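PDB 2Q74: inositol-1-monophosphatase, which catalyses the hydrolysis of myo-inositol monophosphates to free myo-inositol and phosphate, with magnesium as cofactor. Local coordinates for residues D62-L67 with L103-G108; N6-L11 with A147-G152; D170-A175 with D273-A278. All blocks are in the same frame, centred on the assembly; numbering follows the deposited sequence.

Overall arrangement
Interaction 2 is the first to open along the chain: the N-terminal turn of helix 8-33 meets the hairpin end at 147-152, closing a loop of 135 residues. Interaction 1 lies wholly inside that loop, where helix 55-74 is joined to the end of strand 100-104 and the corner that follows it. Both contacts reach the same seven-stranded sheet from two consecutive helices, with centres about 22 Å apart. Interaction 3 follows in series, bringing the segment before strand 176-181 to helix 272-280, beside the five-stranded sheet. It lies across the chain's centre from interaction 1, with about 18 Å between their nearest atoms.

Interaction 1 (D62-L67 with L103-G108); sequences DTERLL and LDPIDG
Pro-105 presses its ring against the flank of helix 55-74, between Thr-63 and Glu-64 and within reach of Leu-67. The ring's CB lies 3.5 Å from CG2 of Thr-63, the two side chains running past each other in opposite directions. That methyl stands anti to the backbone N, while OG1 lies beside the N and hydrogen-bonds to the carbonyl O of Val-59 in the same helix. Glu-64 reaches the other part of the ring: its CB is 3.9 Å from Pro-105 CG, and its OE1 comes 3.5 Å from that same carbon. CG of Glu-64 is anti to the backbone N, and a bend at chi2 (83°) turns CD aside from the extended course. OE1 is also 3.8 Å from Leu-103 CD2, and OE2 has a long, weak ion pair with Arg-68. One turn further on, Leu-67 CD1 approaches Leu-103 CG at 4.3 Å and the proline ring more loosely. No hydrogen bond crosses the buried interface.

Residues 104-108 belong to the Asp-Pro-Ile-Asp-Gly-Thr signature of the inositol monophosphatase superfamily. The helix packs on Pro-105 within this motif, whereas CB of Asp-104 points away from it, toward the probable metal and substrate site. At Pro-105 the chain turns a corner, where an Asx turn forms: Ile-106 N donates to Asp-104 OD1 over 3.2 Å, approaching from above the carboxylate plane. The Asp-104 carboxylate lies near those of Glu-83 and Asp-235, consistent with Asp-104 bridging two magnesium ions, one also bound by Glu-83 and the other by Asp-235. Asp-107, also probably a metal ligand, accepts a hydrogen bond at OD2 from Ala-212 N. Phe-25 and Val-26 of helix 8-33 also touch Thr-63.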
# COMPACT_ATOMS: atom_id res chain seq x y z
N ASP A 62 7.47 -5.57 -23.59
CA ASP A 62 6.33 -5.98 -24.39
C ASP A 62 5.28 -4.89 -24.41
O ASP A 62 4.75 -4.53 -25.48
CB ASP A 62 5.73 -7.28 -23.85
CG ASP A 62 6.64 -8.51 -24.07
OD1 ASP A 62 7.47 -8.52 -25.00
OD2 ASP A 62 6.50 -9.48 -23.30
N THR A 63 4.99 -4.34 -23.23
CA THR A 63 3.95 -3.32 -23.06
C THR A 63 4.37 -1.99 -23.67
O THR A 63 3.55 -1.24 -24.19
CB THR A 63 3.64 -3.11 -21.57
OG1 THR A 63 3.27 -4.34 -20.96
CG2 THR A 63 2.52 -2.11 -21.38
N GLU A 64 5.66 -1.70 -23.59
CA GLU A 64 6.23 -0.54 -24.28
C GLU A 64 6.01 -0.65 -25.79
O GLU A 64 5.66 0.34 -26.45
CB GLU A 64 7.73 -0.46 -23.97
CG GLU A 64 8.49 0.70 -24.62
CD GLU A 64 8.37 1.99 -23.86
OE1 GLU A 64 7.27 2.27 -23.35
OE2 GLU A 64 9.39 2.72 -23.76
N ARG A 65 6.23 -1.86 -26.33
CA ARG A 65 5.98 -2.13 -27.74
C ARG A 65 4.51 -1.91 -28.11
O ARG A 65 4.21 -1.26 -29.10
CB ARG A 65 6.44 -3.55 -28.12
CG ARG A 65 6.75 -3.68 -29.59
CD ARG A 65 7.20 -5.07 -30.00
NE ARG A 65 8.47 -5.46 -29.37
CZ ARG A 65 8.60 -6.35 -28.39
NH1 ARG A 65 7.54 -6.98 -27.88
NH2 ARG A 65 9.80 -6.62 -27.90
N LEU A 66 3.59 -2.45 -27.30
CA LEU A 66 2.16 -2.27 -27.51
C LEU A 66 1.81 -0.81 -27.63
O LEU A 66 1.11 -0.40 -28.54
CB LEU A 66 1.37 -2.90 -26.35
CG LEU A 66 -0.17 -2.92 -26.39
CD1 LEU A 66 -0.71 -3.94 -25.40
CD2 LEU A 66 -0.78 -1.57 -26.12
N LEU A 67 2.33 -0.02 -26.70
CA LEU A 67 2.02 1.41 -26.64
C LEU A 67 2.60 2.19 -27.82
O LEU A 67 1.95 3.11 -28.33
CB LEU A 67 2.54 2.00 -25.34
CG LEU A 67 1.74 1.64 -24.10
CD1 LEU A 67 2.52 2.01 -22.86
CD2 LEU A 67 0.39 2.34 -24.10
N LEU A 103 5.88 7.98 -21.38
CA LEU A 103 5.24 6.83 -20.79
C LEU A 103 6.09 5.87 -19.96
O LEU A 103 7.31 5.82 -20.09
CB LEU A 103 4.38 6.12 -21.83
CG LEU A 103 4.91 5.54 -23.13
CD1 LEU A 103 3.98 5.99 -24.27
CD2 LEU A 103 6.29 5.96 -23.43
N ASP A 104 5.40 5.17 -19.05
CA ASP A 104 5.96 4.07 -18.28
C ASP A 104 4.94 2.93 -18.25
O ASP A 104 3.87 3.04 -17.64
CB ASP A 104 6.31 4.48 -16.85
CG ASP A 104 7.17 3.44 -16.14
OD1 ASP A 104 7.36 2.34 -16.71
OD2 ASP A 104 7.67 3.69 -15.02
N PRO A 105 5.27 1.82 -18.91
CA PRO A 105 4.41 0.64 -18.92
C PRO A 105 4.16 0.01 -17.55
O PRO A 105 3.08 -0.52 -17.29
CB PRO A 105 5.17 -0.35 -19.81
CG PRO A 105 6.09 0.51 -20.61
CD PRO A 105 6.49 1.60 -19.70
N ILE A 106 5.18 0.03 -16.69
CA ILE A 106 5.03 -0.50 -15.34
C ILE A 106 5.80 0.37 -14.35
O ILE A 106 7.03 0.24 -14.21
CB ILE A 106 5.55 -1.96 -15.22
CG1 ILE A 106 4.88 -2.89 -16.25
CG2 ILE A 106 5.33 -2.47 -13.78
CD1 ILE A 106 5.55 -4.24 -16.37
N ASP A 107 5.07 1.27 -13.70
CA ASP A 107 5.59 2.06 -12.58
C ASP A 107 5.29 1.30 -11.30
O ASP A 107 4.15 1.04 -10.96
CB ASP A 107 4.94 3.44 -12.53
CG ASP A 107 5.49 4.29 -11.40
OD1 ASP A 107 6.65 4.10 -10.98
OD2 ASP A 107 4.76 5.17 -10.93
N GLY A 108 6.34 0.94 -10.59
CA GLY A 108 6.23 0.06 -9.44
C GLY A 108 6.62 -1.33 -9.85
O GLY A 108 5.80 -2.23 -9.77

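Interaction 2 (N6-L11 with A147-G152); sequences NEPARL and AATGLG
The carbonyl O of Ala-148 accepts a 2.8 Å hydrogen bond from Leu-151 N, closing a tight turn whose two outer members both face Pro-8. Thr-149 and Gly-150 occupy its centre with the backbone angles of a type II beta turn, the glycine having a phi of 85°. This turn joins antiparallel strands 143-148 and 152-157 as a beta hairpin, and the first turn of helix 8-33 rests against it.

Across the contact everything is van der Waals packing. CB of Pro-8 meets the methyl CB of Ala-148 at 3.7 Å, and the same proline carbon is 4.2 Å from Leu-151 CD1. The side chain of Thr-149 crosses the proline ring at about a right angle, bringing OG1 4.0 Å from Pro-8 CB; the hydroxyl also has a weak hydrogen bond with the carbonyl O of Val-132. CD1 of Leu-151 packs on Ala-9, 3.7 Å from the backbone N and 3.8 Å from CB. Much of this surface is exposed, Ala-148 being its buried member.

On the hairpin side, the carboxylate of Glu-245 accepts from the backbone N of Gly-150 at one oxygen and of Gly-152 at the other, fastening the turn to helix 233-245. Pro-8 touches Val-132 and Leu-11 touches Ala-133, both of strand 130-138. With Pro-8 also on Ala-148 of strand 143-148, the start of helix 8-33 sits against two adjacent strands of the seven-stranded sheet, Arg-12, one turn further along, also touching Ala-148 and Leu-151.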
# COMPACT_ATOMS: atom_id res chain seq x y z
N ASN A 6 -6.07 17.60 -31.52
CA ASN A 6 -4.79 17.87 -30.81
C ASN A 6 -5.07 18.76 -29.56
O ASN A 6 -4.16 19.31 -28.94
CB ASN A 6 -3.76 18.53 -31.73
CG ASN A 6 -2.32 18.38 -31.21
OD1 ASN A 6 -1.88 19.10 -30.32
ND2 ASN A 6 -1.57 17.46 -31.80
N GLU A 7 -6.34 18.86 -29.19
CA GLU A 7 -6.78 19.60 -28.04
C GLU A 7 -6.74 18.67 -26.86
O GLU A 7 -6.79 17.44 -27.03
CB GLU A 7 -8.22 20.08 -28.24
CG GLU A 7 -8.59 20.33 -29.69
CD GLU A 7 -10.02 20.76 -29.87
OE1 GLU A 7 -10.68 21.12 -28.86
OE2 GLU A 7 -10.48 20.74 -31.04
N PRO A 8 -6.68 19.23 -25.65
CA PRO A 8 -6.55 18.42 -24.46
C PRO A 8 -7.57 17.27 -24.36
O PRO A 8 -7.20 16.13 -24.01
CB PRO A 8 -6.75 19.42 -23.31
CG PRO A 8 -6.97 20.74 -23.93
CD PRO A 8 -6.71 20.67 -25.37
N ALA A 9 -8.85 17.57 -24.64
CA ALA A 9 -9.92 16.57 -24.53
C ALA A 9 -9.61 15.36 -25.39
O ALA A 9 -9.75 14.21 -24.95
CB ALA A 9 -11.26 17.17 -24.90
N ARG A 10 -9.18 15.61 -26.63
CA ARG A 10 -8.81 14.54 -27.55
C ARG A 10 -7.58 13.79 -27.07
O ARG A 10 -7.48 12.58 -27.24
CB ARG A 10 -8.56 15.09 -28.97
N LEU A 11 -6.63 14.52 -26.49
CA LEU A 11 -5.39 13.91 -26.02
C LEU A 11 -5.63 13.00 -24.82
O LEU A 11 -4.96 11.97 -24.66
CB LEU A 11 -4.35 14.99 -25.68
CG LEU A 11 -3.38 15.50 -26.77
CD1 LEU A 11 -3.25 14.53 -27.94
CD2 LEU A 11 -3.79 16.84 -27.27
N ALA A 147 -6.86 13.23 -16.63
CA ALA A 147 -7.08 14.66 -16.55
C ALA A 147 -6.60 15.32 -17.83
O ALA A 147 -5.87 14.70 -18.60
CB ALA A 147 -6.35 15.23 -15.36
N ALA A 148 -7.03 16.55 -18.04
CA ALA A 148 -6.54 17.42 -19.11
C ALA A 148 -6.65 18.89 -18.67
O ALA A 148 -7.56 19.24 -17.90
CB ALA A 148 -7.30 17.17 -20.39
N THR A 149 -5.74 19.75 -19.15
CA THR A 149 -5.69 21.15 -18.69
C THR A 149 -7.01 21.85 -18.86
O THR A 149 -7.54 21.92 -19.96
CB THR A 149 -4.63 22.00 -19.41
OG1 THR A 149 -4.46 21.52 -20.75
CG2 THR A 149 -3.30 21.94 -18.69
N GLY A 150 -7.54 22.34 -17.74
CA GLY A 150 -8.79 23.08 -17.74
C GLY A 150 -10.03 22.21 -17.65
O GLY A 150 -11.13 22.72 -17.50
N LEU A 151 -9.86 20.90 -17.72
CA LEU A 151 -11.00 20.00 -17.85
C LEU A 151 -11.27 19.19 -16.59
O LEU A 151 -12.25 18.47 -16.55
CB LEU A 151 -10.79 19.08 -19.06
CG LEU A 151 -10.78 19.85 -20.40
CD1 LEU A 151 -10.50 18.90 -21.57
CD2 LEU A 151 -12.08 20.60 -20.59
N GLY A 152 -10.43 19.32 -15.57
CA GLY A 152 -10.59 18.54 -14.35
C GLY A 152 -10.02 17.13 -14.41
O GLY A 152 -9.54 16.68 -15.45

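Interaction 3 (D170-A175 with D273-A278); sequences DELSMA and DELLAA
Leu-172 set against Glu-274 and Leu-275 of helix 272-280, with a weak polar bond at its base, joins the chain just before strand 176-181 to that helix beside the five-stranded sheet. Leu-172 carries nearly all of the contact on its own segment. Its backbone N donates to OE1 of Glu-274 over 3.2 Å; the bond is fairly straight at 163° but weak. The glutamate reaches it with a stretched side chain, CG anti to the backbone N (chi1 -177°) and the chain extended beyond. The carboxylate lies beside CB of Leu-172, the two side chains crossing obliquely. CG of Glu-274 is 3.7 Å from Leu-172 CB, and its carboxylate carbon lies close to the same atom.

Segment 170-175 makes a short 3-10 turn at 172-174, with Met-174 N bonded to the carbonyl O of Glu-171. Leu-172 opens that turn and directs its CB toward the helix, while those of Asp-170 and Glu-171 point away. The arrangement belongs to the layered alpha-beta sandwich of this family: the helix covers the sheet, Leu-275 touching Val-265 and Ala-267 of strand 262-267.

The two methyls of Leu-172 have different partners. CD1 packs on Leu-275, 3.7 Å from its CB, the two leucine side chains crossing at about a right angle, and comes within 4.1 Å of Leu-275 CD1. CD2 lies 3.6 Å from the carbonyl O of Glu-274 and more loosely approaches the methyl CB of Ala-278, a turn later and 4.4 Å away. Val-202 also touches Leu-172, and Leu-201 touches Ala-278, both from a neighbouring loop. Nearer the helix start, Asp-273 is salt-bridged through OD1 to Arg-249 of the edge strand 249-252.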
# COMPACT_ATOMS: atom_id res chain seq x y z
N ASP A 170 -6.21 21.35 6.82
CA ASP A 170 -5.55 22.64 7.17
C ASP A 170 -4.27 22.44 7.96
O ASP A 170 -3.28 23.11 7.71
CB ASP A 170 -6.47 23.51 8.02
CG ASP A 170 -7.73 23.86 7.30
OD1 ASP A 170 -7.72 23.84 6.05
OD2 ASP A 170 -8.74 24.14 7.99
N GLU A 171 -4.32 21.54 8.95
CA GLU A 171 -3.18 21.32 9.81
C GLU A 171 -2.34 20.18 9.27
O GLU A 171 -2.81 19.04 9.14
CB GLU A 171 -3.63 21.02 11.24
CG GLU A 171 -4.33 22.19 11.95
CD GLU A 171 -5.79 21.90 12.28
OE1 GLU A 171 -6.63 21.81 11.35
OE2 GLU A 171 -6.09 21.74 13.49
N LEU A 172 -1.08 20.49 8.97
CA LEU A 172 -0.12 19.48 8.53
C LEU A 172 0.00 18.31 9.48
O LEU A 172 0.39 17.26 9.06
CB LEU A 172 1.26 20.12 8.32
CG LEU A 172 2.36 19.26 7.67
CD1 LEU A 172 1.99 18.85 6.23
CD2 LEU A 172 3.71 20.03 7.72
N SER A 173 -0.33 18.49 10.76
CA SER A 173 -0.34 17.38 11.74
C SER A 173 -1.52 16.47 11.55
O SER A 173 -1.62 15.44 12.21
CB SER A 173 -0.40 17.93 13.16
OG SER A 173 -1.64 18.58 13.38
N MET A 174 -2.42 16.86 10.66
CA MET A 174 -3.60 16.09 10.33
C MET A 174 -3.48 15.44 8.94
O MET A 174 -4.40 14.77 8.48
CB MET A 174 -4.81 17.02 10.34
CG MET A 174 -5.20 17.47 11.73
SD MET A 174 -6.13 16.19 12.60
CE MET A 174 -4.86 15.16 13.41
N ALA A 175 -2.34 15.63 8.29
CA ALA A 175 -2.16 15.22 6.91
C ALA A 175 -1.55 13.81 6.83
O ALA A 175 -0.63 13.48 7.59
CB ALA A 175 -1.31 16.22 6.18
N ASP A 273 1.85 25.11 1.79
CA ASP A 273 2.86 26.01 2.34
C ASP A 273 3.48 25.43 3.58
O ASP A 273 4.70 25.33 3.68
CB ASP A 273 2.25 27.37 2.70
CG ASP A 273 1.68 28.09 1.50
OD1 ASP A 273 2.15 27.81 0.38
OD2 ASP A 273 0.79 28.95 1.68
N GLU A 274 2.65 25.03 4.53
CA GLU A 274 3.14 24.48 5.78
C GLU A 274 4.07 23.27 5.53
O GLU A 274 5.04 23.08 6.27
CB GLU A 274 1.98 24.12 6.70
CG GLU A 274 2.44 23.59 8.07
CD GLU A 274 1.28 23.38 9.05
OE1 GLU A 274 0.11 23.48 8.61
OE2 GLU A 274 1.54 23.11 10.25
N LEU A 275 3.78 22.47 4.51
CA LEU A 275 4.60 21.30 4.20
C LEU A 275 5.92 21.67 3.51
O LEU A 275 6.98 21.11 3.82
CB LEU A 275 3.82 20.32 3.32
CG LEU A 275 4.58 19.15 2.67
CD1 LEU A 275 5.03 18.09 3.66
CD2 LEU A 275 3.69 18.55 1.60
N LEU A 276 5.84 22.61 2.56
CA LEU A 276 7.03 23.11 1.87
C LEU A 276 8.05 23.73 2.83
O LEU A 276 9.25 23.51 2.70
CB LEU A 276 6.65 24.13 0.79
CG LEU A 276 6.09 23.53 -0.50
CD1 LEU A 276 5.43 24.56 -1.40
CD2 LEU A 276 7.19 22.80 -1.26
N ALA A 277 7.54 24.49 3.81
CA ALA A 277 8.38 25.09 4.85
C ALA A 277 9.14 24.01 5.62
O ALA A 277 10.38 24.06 5.70
CB ALA A 277 7.52 25.92 5.79
N ALA A 278 8.42 23.05 6.19
CA ALA A 278 9.04 21.95 6.93
C ALA A 278 10.10 21.21 6.09
O ALA A 278 11.13 20.82 6.61
CB ALA A 278 7.98 20.98 7.43